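Local coordinates for regulator of nonsense transcripts 2 (Homo sapiens, PDB 4CEM), which acts as a factor of nonsense-mediated mRNA decay, here represented by the first of its three MIF4G domains, at residues 25-33 with 155-164; 164-175 with 228-239. All blocks are in the same frame, centred on the assembly; numbering follows the deposited sequence.

Both contacts belong to the all-helical first MIF4G domain, and their centres lie about 15 Å apart. They come in series along the chain: contact 1 brings helix 6-33 against the C-terminal end of helix 143-158 and the turn after it, and contact 2 sets the next helix, 164-181, beside helix 230-259. Asp164 belongs to both, with one carboxylate oxygen given to Arg29 in contact 1 and the other to Lys232 in contact 2. Thr157 of contact 1 also packs on Gly167 of contact 2. The long N-terminal helix is thereby tied into the same helical stack that the later helices build.

Contact 1: residues 25-33 with 155-164; sequences RKELRSKNQ and ELTIVGIFTD
Arg29 reaches across the C-terminal end of helix 143-158 with its guanidinium edge-on. Its CG stands anti to the backbone N (chi1 161°), and a bend at chi3 turns NE onto Ile158 O, 2.8 Å away and nearly straight at 172°. NH2 meets Asp164 OD1 at 3.2 Å in a salt bridge, close to the guanidinium plane, and adds a weak bond to Thr157 O. Arginine suits this place because its spread of N-H groups can serve carbonyls at a helix end and a carboxylate together.

One turn earlier, Arg25 is extended from CG to NE and carries its guanidinium past Ile158, whose CD1 lies over one face, to Glu155. NE and NH2 both turn to Glu155 OE2 in a salt bridge whose two hydrogen bonds are bent and weak, the shorter, from NH2, 2.7 Å long; NH1 also pairs with Asp202 and Asp201. Leu28 CB rests on Val159 CG2 at 3.5 Å. Asn32 ND2 is directed at Val159 O, though its placement is less certain. Gly160, with positive phi, ends the helix in a Schellman motif and lets the backbones come close.

Helix 103-116 flanks this junction through Ser111 and Gln115, which bond Asn32, while helix 189-204 lies against Ile158.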
loop_
_atom_site.group_PDB
_atom_site.type_symbol
_atom_site.label_atom_id
_atom_site.label_comp_id
_atom_site.label_asym_id
_atom_site.label_seq_id
_atom_site.Cartn_x
_atom_site.Cartn_y
_atom_site.Cartn_z
ATOM N N ARG A 25 15.013 -1.805 3.255
ATOM C CA ARG A 25 14.817 -1.481 1.852
ATOM C C ARG A 25 16.142 -1.282 1.111
ATOM O O ARG A 25 16.305 -1.730 -0.025
ATOM C CB ARG A 25 13.966 -0.217 1.734
ATOM C CG ARG A 25 12.500 -0.422 2.066
ATOM C CD ARG A 25 11.722 0.871 1.928
ATOM N NE ARG A 25 10.314 0.681 2.253
ATOM C CZ ARG A 25 9.398 1.647 2.265
ATOM N NH1 ARG A 25 9.721 2.897 1.966
ATOM N NH2 ARG A 25 8.146 1.361 2.582
ATOM N N LYS A 26 17.074 -0.598 1.772
ATOM C CA LYS A 26 18.380 -0.271 1.215
ATOM C C LYS A 26 19.189 -1.536 0.997
ATOM O O LYS A 26 19.922 -1.668 0.023
ATOM C CB LYS A 26 19.124 0.637 2.193
ATOM C CG LYS A 26 20.131 1.575 1.561
ATOM C CD LYS A 26 19.451 2.782 0.930
ATOM C CE LYS A 26 20.476 3.807 0.484
ATOM N NZ LYS A 26 21.376 4.191 1.612
ATOM N N GLU A 27 19.034 -2.470 1.923
ATOM C CA GLU A 27 19.767 -3.728 1.916
ATOM C C GLU A 27 19.208 -4.647 0.820
ATOM O O GLU A 27 19.952 -5.179 0.011
ATOM C CB GLU A 27 19.640 -4.371 3.302
ATOM C CG GLU A 27 20.629 -5.480 3.608
ATOM C CD GLU A 27 20.144 -6.435 4.702
ATOM O OE1 GLU A 27 19.282 -6.044 5.525
ATOM O OE2 GLU A 27 20.631 -7.590 4.743
ATOM N N LEU A 28 17.887 -4.809 0.802
ATOM C CA LEU A 28 17.198 -5.602 -0.209
ATOM C C LEU A 28 17.365 -5.070 -1.626
ATOM O O LEU A 28 17.583 -5.852 -2.554
ATOM C CB LEU A 28 15.702 -5.697 0.121
ATOM C CG LEU A 28 15.342 -6.769 1.146
ATOM C CD1 LEU A 28 13.833 -6.823 1.336
ATOM C CD2 LEU A 28 15.895 -8.123 0.716
ATOM N N ARG A 29 17.257 -3.756 -1.796
ATOM C CA ARG A 29 17.446 -3.139 -3.117
ATOM C C ARG A 29 18.845 -3.426 -3.651
ATOM O O ARG A 29 19.017 -3.714 -4.830
ATOM C CB ARG A 29 17.160 -1.621 -3.075
ATOM C CG ARG A 29 17.734 -0.796 -4.228
ATOM C CD ARG A 29 17.144 0.611 -4.289
ATOM N NE ARG A 29 15.897 0.597 -5.045
ATOM C CZ ARG A 29 15.712 1.119 -6.254
ATOM N NH1 ARG A 29 16.677 1.769 -6.888
ATOM N NH2 ARG A 29 14.529 1.008 -6.830
ATOM N N SER A 30 19.844 -3.357 -2.779
ATOM C CA SER A 30 21.221 -3.597 -3.195
ATOM C C SER A 30 21.389 -5.014 -3.748
ATOM O O SER A 30 21.892 -5.195 -4.858
ATOM C CB SER A 30 22.173 -3.364 -2.026
ATOM O OG SER A 30 23.518 -3.418 -2.455
ATOM N N LYS A 31 20.952 -6.007 -2.974
ATOM C CA LYS A 31 21.023 -7.416 -3.390
ATOM C C LYS A 31 20.250 -7.706 -4.663
ATOM O O LYS A 31 20.730 -8.435 -5.534
ATOM C CB LYS A 31 20.509 -8.361 -2.288
ATOM C CG LYS A 31 21.620 -9.093 -1.553
ATOM C CD LYS A 31 21.120 -10.361 -0.872
ATOM C CE LYS A 31 22.184 -11.460 -0.885
ATOM N NZ LYS A 31 21.672 -12.732 -0.297
ATOM N N ASN A 32 19.043 -7.158 -4.760
ATOM C CA ASN A 32 18.181 -7.450 -5.893
ATOM C C ASN A 32 18.699 -6.848 -7.194
ATOM O O ASN A 32 18.744 -7.526 -8.216
ATOM C CB ASN A 32 16.761 -6.987 -5.608
ATOM C CG ASN A 32 16.052 -7.887 -4.629
ATOM O OD1 ASN A 32 16.348 -9.077 -4.545
ATOM N ND2 ASN A 32 15.108 -7.332 -3.887
ATOM N N GLN A 33 19.112 -5.590 -7.155
ATOM C CA GLN A 33 19.676 -4.951 -8.337
ATOM C C GLN A 33 20.959 -5.640 -8.782
ATOM O O GLN A 33 21.239 -5.714 -9.980
ATOM C CB GLN A 33 19.953 -3.475 -8.067
ATOM C CG GLN A 33 18.698 -2.658 -7.841
ATOM C CD GLN A 33 18.972 -1.172 -7.782
ATOM O OE1 GLN A 33 20.035 -0.737 -7.340
ATOM N NE2 GLN A 33 18.009 -0.382 -8.232
ATOM N N GLU A 155 6.454 -1.994 -2.671
ATOM C CA GLU A 155 7.689 -2.563 -2.114
ATOM C C GLU A 155 8.526 -3.226 -3.189
ATOM O O GLU A 155 9.737 -2.999 -3.263
ATOM C CB GLU A 155 7.420 -3.596 -1.012
ATOM C CG GLU A 155 7.159 -3.013 0.366
ATOM C CD GLU A 155 8.279 -2.131 0.890
ATOM O OE1 GLU A 155 9.463 -2.349 0.568
ATOM O OE2 GLU A 155 7.963 -1.211 1.647
ATOM N N LEU A 156 7.881 -4.045 -4.019
ATOM C CA LEU A 156 8.593 -4.775 -5.065
ATOM C C LEU A 156 9.383 -3.832 -5.974
ATOM O O LEU A 156 10.425 -4.209 -6.516
ATOM C CB LEU A 156 7.628 -5.621 -5.901
ATOM C CG LEU A 156 7.078 -6.879 -5.230
ATOM C CD1 LEU A 156 5.931 -7.435 -6.052
ATOM C CD2 LEU A 156 8.182 -7.905 -5.062
ATOM N N THR A 157 8.884 -2.614 -6.148
ATOM C CA THR A 157 9.625 -1.612 -6.890
ATOM C C THR A 157 10.754 -1.055 -6.010
ATOM O O THR A 157 11.917 -1.084 -6.393
ATOM C CB THR A 157 8.695 -0.489 -7.398
ATOM O OG1 THR A 157 7.526 -1.068 -8.000
ATOM C CG2 THR A 157 9.410 0.389 -8.412
ATOM N N ILE A 158 10.420 -0.595 -4.810
ATOM C CA ILE A 158 11.416 0.012 -3.914
ATOM C C ILE A 158 12.595 -0.918 -3.695
ATOM O O ILE A 158 13.751 -0.494 -3.670
ATOM C CB ILE A 158 10.837 0.333 -2.528
ATOM C CG1 ILE A 158 9.759 1.403 -2.628
ATOM C CG2 ILE A 158 11.946 0.818 -1.608
ATOM C CD1 ILE A 158 8.965 1.562 -1.363
ATOM N N VAL A 159 12.278 -2.193 -3.563
ATOM C CA VAL A 159 13.257 -3.238 -3.279
ATOM C C VAL A 159 14.002 -3.701 -4.542
ATOM O O VAL A 159 14.856 -4.576 -4.477
ATOM C CB VAL A 159 12.523 -4.386 -2.533
ATOM C CG1 VAL A 159 12.866 -5.767 -3.075
ATOM C CG2 VAL A 159 12.736 -4.241 -1.034
ATOM N N GLY A 160 13.686 -3.111 -5.694
ATOM C CA GLY A 160 14.456 -3.338 -6.921
ATOM C C GLY A 160 14.202 -4.634 -7.686
ATOM O O GLY A 160 14.946 -4.955 -8.613
ATOM N N ILE A 161 13.166 -5.380 -7.307
ATOM C CA ILE A 161 12.745 -6.552 -8.069
ATOM C C ILE A 161 12.184 -6.090 -9.410
ATOM O O ILE A 161 12.524 -6.645 -10.454
ATOM C CB ILE A 161 11.716 -7.392 -7.289
ATOM C CG1 ILE A 161 12.407 -8.069 -6.096
ATOM C CG2 ILE A 161 11.084 -8.449 -8.187
ATOM C CD1 ILE A 161 11.465 -8.655 -5.071
ATOM N N PHE A 162 11.338 -5.062 -9.373
ATOM C CA PHE A 162 10.984 -4.290 -10.570
ATOM C C PHE A 162 11.893 -3.072 -10.727
ATOM O O PHE A 162 12.264 -2.436 -9.742
ATOM C CB PHE A 162 9.541 -3.793 -10.498
ATOM C CG PHE A 162 8.520 -4.877 -10.369
ATOM C CD1 PHE A 162 8.747 -6.156 -10.868
ATOM C CD2 PHE A 162 7.298 -4.607 -9.776
ATOM C CE1 PHE A 162 7.786 -7.147 -10.739
ATOM C CE2 PHE A 162 6.332 -5.593 -9.656
ATOM C CZ PHE A 162 6.581 -6.865 -10.138
ATOM N N THR A 163 12.213 -2.726 -11.970
ATOM C CA THR A 163 13.010 -1.547 -12.255
ATOM C C THR A 163 12.142 -0.341 -12.010
ATOM O O THR A 163 10.931 -0.469 -11.914
ATOM C CB THR A 163 13.481 -1.506 -13.717
ATOM O OG1 THR A 163 12.340 -1.420 -14.596
ATOM C CG2 THR A 163 14.340 -2.733 -14.052
ATOM N N ASP A 164 12.751 0.832 -11.908
ATOM C CA ASP A 164 11.981 2.043 -11.675
ATOM C C ASP A 164 10.906 2.206 -12.746
ATOM O O ASP A 164 9.736 2.384 -12.411
ATOM C CB ASP A 164 12.889 3.273 -11.647
ATOM C CG ASP A 164 13.730 3.369 -10.373
ATOM O OD1 ASP A 164 13.651 2.493 -9.485
ATOM O OD2 ASP A 164 14.483 4.352 -10.262
#

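Contact 2: residues 164-175 with 228-239; sequences DKEGLSLIYEQL and ISPEKQQPFQNL
Lys232 and Asp164 form the one salt bridge between the two segments, at their N-terminal ends. The lysine chain is extended beyond CG and carries NZ to within 2.9 Å of Asp164 OD2, on the anti lone pair of that oxygen. A long lysine fits here because its methylenes also lie across Leu168 CD1, which is 3.8 Å from Lys232 CB, before the charge emerges. At the same end, Ser229 is the N-cap of helix 230-259, its OG accepting a weak capping bond from Lys232 N.

The aromatic interaction is a T-shaped pair: the edge of Tyr172 is directed at the face of Phe236, with centroids 5.7 Å apart and planes at 88°. Tyr172 holds CG anti to its own N (chi1 -165°), which swings the ring toward the other helix. Phe236 is the buried partner, its rim turned to the backbone of the facing helix, where CZ lies 3.3 Å from Leu168 O.

Apolar contacts fill in the remainder. Leu168 CD2 meets Phe236 CE2, and Ile171 CG2 approaches the same ring obliquely at CE1, 3.8 Å away. Leu239 CD1 sits over one face of Tyr172, while Pro235 CB reaches CE1 of that ring at 3.5 Å. Leu175 CB closes the far end against Leu239 CD1. A forked leucine suits position 168, where its two methyl branches let it touch both Lys232, through CD1, and Phe236, through CD2.

The short helix segments run nearly parallel, at 10° with axes 10.8 Å apart. Helix 189-204 lies along this interface, touching Phe236 and Ile171 through Ile203, and helix 143-158 packs on Ile171 through Ile153 and Thr157.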
loop_
_atom_site.group_PDB
_atom_site.type_symbol
_atom_site.label_atom_id
_atom_site.label_comp_id
_atom_site.label_asym_id
_atom_site.label_seq_id
_atom_site.Cartn_x
_atom_site.Cartn_y
_atom_site.Cartn_z
ATOM N N ASP A 164 12.751 0.832 -11.908
ATOM C CA ASP A 164 11.981 2.043 -11.675
ATOM C C ASP A 164 10.906 2.206 -12.746
ATOM O O ASP A 164 9.736 2.384 -12.411
ATOM C CB ASP A 164 12.889 3.273 -11.647
ATOM C CG ASP A 164 13.730 3.369 -10.373
ATOM O OD1 ASP A 164 13.651 2.493 -9.485
ATOM O OD2 ASP A 164 14.483 4.352 -10.262
ATOM N N LYS A 165 11.297 2.114 -14.023
ATOM C CA LYS A 165 10.341 2.241 -15.138
ATOM C C LYS A 165 9.147 1.315 -14.940
ATOM O O LYS A 165 8.020 1.777 -14.799
ATOM C CB LYS A 165 10.989 1.910 -16.485
ATOM C CG LYS A 165 12.005 2.915 -16.995
ATOM C CD LYS A 165 12.520 2.516 -18.373
ATOM C CE LYS A 165 13.376 3.611 -19.012
ATOM N NZ LYS A 165 13.459 3.477 -20.499
ATOM N N GLU A 166 9.414 0.011 -14.912
ATOM C CA GLU A 166 8.374 -1.012 -14.832
ATOM C C GLU A 166 7.451 -0.770 -13.644
ATOM O O GLU A 166 6.241 -0.612 -13.813
ATOM C CB GLU A 166 9.006 -2.399 -14.681
ATOM C CG GLU A 166 9.853 -2.883 -15.858
ATOM C CD GLU A 166 10.801 -4.026 -15.481
ATOM O OE1 GLU A 166 11.099 -4.205 -14.270
ATOM O OE2 GLU A 166 11.263 -4.744 -16.406
ATOM N N GLY A 167 8.036 -0.727 -12.448
ATOM C CA GLY A 167 7.284 -0.626 -11.202
ATOM C C GLY A 167 6.615 0.719 -10.946
ATOM O O GLY A 167 5.453 0.769 -10.525
ATOM N N LEU A 168 7.333 1.816 -11.178
ATOM C CA LEU A 168 6.741 3.142 -10.967
ATOM C C LEU A 168 5.559 3.316 -11.911
ATOM O O LEU A 168 4.468 3.720 -11.498
ATOM C CB LEU A 168 7.754 4.274 -11.185
ATOM C CG LEU A 168 8.914 4.377 -10.187
ATOM C CD1 LEU A 168 9.904 5.438 -10.648
ATOM C CD2 LEU A 168 8.408 4.667 -8.784
ATOM N N SER A 169 5.792 2.989 -13.176
ATOM C CA SER A 169 4.761 3.036 -14.205
ATOM C C SER A 169 3.536 2.229 -13.794
ATOM O O SER A 169 2.417 2.713 -13.883
ATOM C CB SER A 169 5.325 2.514 -15.528
ATOM O OG SER A 169 4.289 2.256 -16.447
ATOM N N LEU A 170 3.752 1.008 -13.321
ATOM C CA LEU A 170 2.645 0.168 -12.882
ATOM C C LEU A 170 1.868 0.779 -11.711
ATOM O O LEU A 170 0.643 0.731 -11.699
ATOM C CB LEU A 170 3.154 -1.212 -12.499
ATOM C CG LEU A 170 2.061 -2.250 -12.268
ATOM C CD1 LEU A 170 1.532 -2.750 -13.602
ATOM C CD2 LEU A 170 2.593 -3.397 -11.420
ATOM N N ILE A 171 2.574 1.350 -10.734
ATOM C CA ILE A 171 1.921 1.997 -9.586
ATOM C C ILE A 171 1.159 3.249 -10.027
ATOM O O ILE A 171 0.019 3.463 -9.623
ATOM C CB ILE A 171 2.930 2.399 -8.482
ATOM C CG1 ILE A 171 3.636 1.183 -7.892
ATOM C CG2 ILE A 171 2.236 3.135 -7.341
ATOM C CD1 ILE A 171 4.940 1.541 -7.214
ATOM N N TYR A 172 1.796 4.075 -10.850
ATOM C CA TYR A 172 1.155 5.288 -11.369
ATOM C C TYR A 172 -0.174 4.939 -12.023
ATOM O O TYR A 172 -1.192 5.569 -11.747
ATOM C CB TYR A 172 2.062 6.002 -12.381
ATOM C CG TYR A 172 1.642 7.427 -12.686
ATOM C CD1 TYR A 172 1.941 8.460 -11.801
ATOM C CD2 TYR A 172 0.949 7.746 -13.855
ATOM C CE1 TYR A 172 1.560 9.768 -12.064
ATOM C CE2 TYR A 172 0.566 9.052 -14.126
ATOM C CZ TYR A 172 0.874 10.062 -13.226
ATOM O OH TYR A 172 0.507 11.369 -13.472
ATOM N N GLU A 173 -0.150 3.921 -12.879
ATOM C CA GLU A 173 -1.357 3.420 -13.533
ATOM C C GLU A 173 -2.490 3.141 -12.556
ATOM O O GLU A 173 -3.610 3.610 -12.754
ATOM C CB GLU A 173 -1.064 2.134 -14.315
ATOM C CG GLU A 173 -1.026 2.297 -15.827
ATOM C CD GLU A 173 -1.459 1.028 -16.545
ATOM O OE1 GLU A 173 -1.018 -0.074 -16.142
ATOM O OE2 GLU A 173 -2.259 1.135 -17.498
ATOM N N GLN A 174 -2.207 2.373 -11.507
ATOM C CA GLN A 174 -3.266 1.956 -10.594
ATOM C C GLN A 174 -3.741 3.117 -9.739
ATOM O O GLN A 174 -4.906 3.160 -9.359
ATOM C CB GLN A 174 -2.823 0.791 -9.707
ATOM C CG GLN A 174 -2.211 -0.390 -10.447
ATOM C CD GLN A 174 -2.930 -0.734 -11.742
ATOM O OE1 GLN A 174 -2.318 -0.786 -12.819
ATOM N NE2 GLN A 174 -4.236 -0.957 -11.648
ATOM N N LEU A 175 -2.845 4.056 -9.444
ATOM C CA LEU A 175 -3.218 5.256 -8.685
ATOM C C LEU A 175 -4.162 6.149 -9.479
ATOM O O LEU A 175 -5.154 6.646 -8.941
ATOM C CB LEU A 175 -1.985 6.075 -8.258
ATOM C CG LEU A 175 -1.560 6.088 -6.782
ATOM C CD1 LEU A 175 -0.824 7.387 -6.485
ATOM C CD2 LEU A 175 -2.734 5.934 -5.826
ATOM N N ILE A 228 14.078 6.448 -4.752
ATOM C CA ILE A 228 13.479 7.026 -5.948
ATOM C C ILE A 228 13.812 8.512 -6.003
ATOM O O ILE A 228 13.538 9.250 -5.055
ATOM C CB ILE A 228 11.946 6.842 -5.970
ATOM C CG1 ILE A 228 11.577 5.360 -5.779
ATOM C CG2 ILE A 228 11.355 7.379 -7.271
ATOM C CD1 ILE A 228 12.273 4.422 -6.750
ATOM N N SER A 229 14.379 8.944 -7.129
ATOM C CA SER A 229 14.786 10.331 -7.320
ATOM C C SER A 229 13.602 11.289 -7.228
ATOM O O SER A 229 12.478 10.915 -7.556
ATOM C CB SER A 229 15.429 10.509 -8.687
ATOM O OG SER A 229 14.423 10.590 -9.684
ATOM N N PRO A 230 13.854 12.535 -6.800
ATOM C CA PRO A 230 12.763 13.517 -6.663
ATOM C C PRO A 230 11.933 13.752 -7.931
ATOM O O PRO A 230 10.747 14.049 -7.823
ATOM C CB PRO A 230 13.491 14.803 -6.245
ATOM C CG PRO A 230 14.769 14.345 -5.632
ATOM C CD PRO A 230 15.148 13.070 -6.333
ATOM N N GLU A 231 12.544 13.611 -9.112
ATOM C CA GLU A 231 11.827 13.771 -10.398
ATOM C C GLU A 231 10.794 12.663 -10.584
ATOM O O GLU A 231 9.658 12.918 -10.980
ATOM C CB GLU A 231 12.784 13.748 -11.599
ATOM C CG GLU A 231 13.750 14.924 -11.699
ATOM C CD GLU A 231 14.916 14.857 -10.716
ATOM O OE1 GLU A 231 15.261 13.742 -10.252
ATOM O OE2 GLU A 231 15.487 15.930 -10.404
ATOM N N LYS A 232 11.197 11.430 -10.299
ATOM C CA LYS A 232 10.294 10.285 -10.390
ATOM C C LYS A 232 9.211 10.293 -9.315
ATOM O O LYS A 232 8.151 9.703 -9.494
ATOM C CB LYS A 232 11.089 8.981 -10.322
ATOM C CG LYS A 232 11.953 8.724 -11.548
ATOM C CD LYS A 232 12.917 7.567 -11.324
ATOM C CE LYS A 232 13.604 7.157 -12.610
ATOM N NZ LYS A 232 14.836 6.380 -12.323
ATOM N N GLN A 233 9.483 10.961 -8.201
ATOM C CA GLN A 233 8.521 11.057 -7.103
ATOM C C GLN A 233 7.428 12.077 -7.386
ATOM O O GLN A 233 6.279 11.875 -7.003
ATOM C CB GLN A 233 9.236 11.442 -5.809
ATOM C CG GLN A 233 10.059 10.329 -5.191
ATOM C CD GLN A 233 10.834 10.790 -3.977
ATOM O OE1 GLN A 233 11.184 11.958 -3.881
ATOM N NE2 GLN A 233 11.104 9.874 -3.039
ATOM N N GLN A 234 7.789 13.169 -8.060
ATOM C CA GLN A 234 6.872 14.294 -8.294
ATOM C C GLN A 234 5.492 13.904 -8.839
ATOM O O GLN A 234 4.477 14.287 -8.258
ATOM C CB GLN A 234 7.529 15.354 -9.195
ATOM C CG GLN A 234 6.806 16.694 -9.212
ATOM C CD GLN A 234 6.619 17.274 -7.823
ATOM O OE1 GLN A 234 7.583 17.423 -7.065
ATOM N NE2 GLN A 234 5.375 17.591 -7.475
ATOM N N PRO A 235 5.440 13.139 -9.946
ATOM C CA PRO A 235 4.120 12.726 -10.442
ATOM C C PRO A 235 3.248 12.094 -9.363
ATOM O O PRO A 235 2.062 12.411 -9.262
ATOM C CB PRO A 235 4.449 11.691 -11.515
ATOM C CG PRO A 235 5.826 12.027 -11.963
ATOM C CD PRO A 235 6.532 12.565 -10.753
ATOM N N PHE A 236 3.842 11.234 -8.546
ATOM C CA PHE A 236 3.101 10.576 -7.471
ATOM C C PHE A 236 2.597 11.588 -6.450
ATOM O O PHE A 236 1.459 11.488 -5.990
ATOM C CB PHE A 236 3.951 9.485 -6.803
ATOM C CG PHE A 236 4.343 8.378 -7.741
ATOM C CD1 PHE A 236 3.499 7.304 -7.954
ATOM C CD2 PHE A 236 5.533 8.438 -8.441
ATOM C CE1 PHE A 236 3.844 6.295 -8.837
ATOM C CE2 PHE A 236 5.886 7.443 -9.335
ATOM C CZ PHE A 236 5.038 6.366 -9.531
ATOM N N GLN A 237 3.425 12.576 -6.114
ATOM C CA GLN A 237 2.992 13.605 -5.172
ATOM C C GLN A 237 1.837 14.416 -5.748
ATOM O O GLN A 237 0.848 14.665 -5.058
ATOM C CB GLN A 237 4.140 14.526 -4.743
ATOM C CG GLN A 237 3.753 15.431 -3.568
ATOM C CD GLN A 237 4.856 15.604 -2.534
ATOM O OE1 GLN A 237 4.466 15.918 -1.298
ATOM N NE2 GLN A 237 6.042 15.459 -2.839
ATOM N N ASN A 238 1.943 14.793 -7.018
ATOM C CA ASN A 238 0.843 15.496 -7.695
ATOM C C ASN A 238 -0.495 14.751 -7.603
ATOM O O ASN A 238 -1.513 15.344 -7.228
ATOM C CB ASN A 238 1.177 15.769 -9.164
ATOM C CG ASN A 238 2.420 16.625 -9.337
ATOM O OD1 ASN A 238 2.863 17.311 -8.405
ATOM N ND2 ASN A 238 2.995 16.584 -10.534
ATOM N N LEU A 239 -0.489 13.458 -7.924
ATOM C CA LEU A 239 -1.711 12.642 -7.838
ATOM C C LEU A 239 -2.301 12.680 -6.433
ATOM O O LEU A 239 -3.504 12.886 -6.258
ATOM C CB LEU A 239 -1.442 11.189 -8.245
ATOM C CG LEU A 239 -1.132 10.919 -9.720
ATOM C CD1 LEU A 239 -0.989 9.420 -9.947
ATOM C CD2 LEU A 239 -2.194 11.504 -10.648
#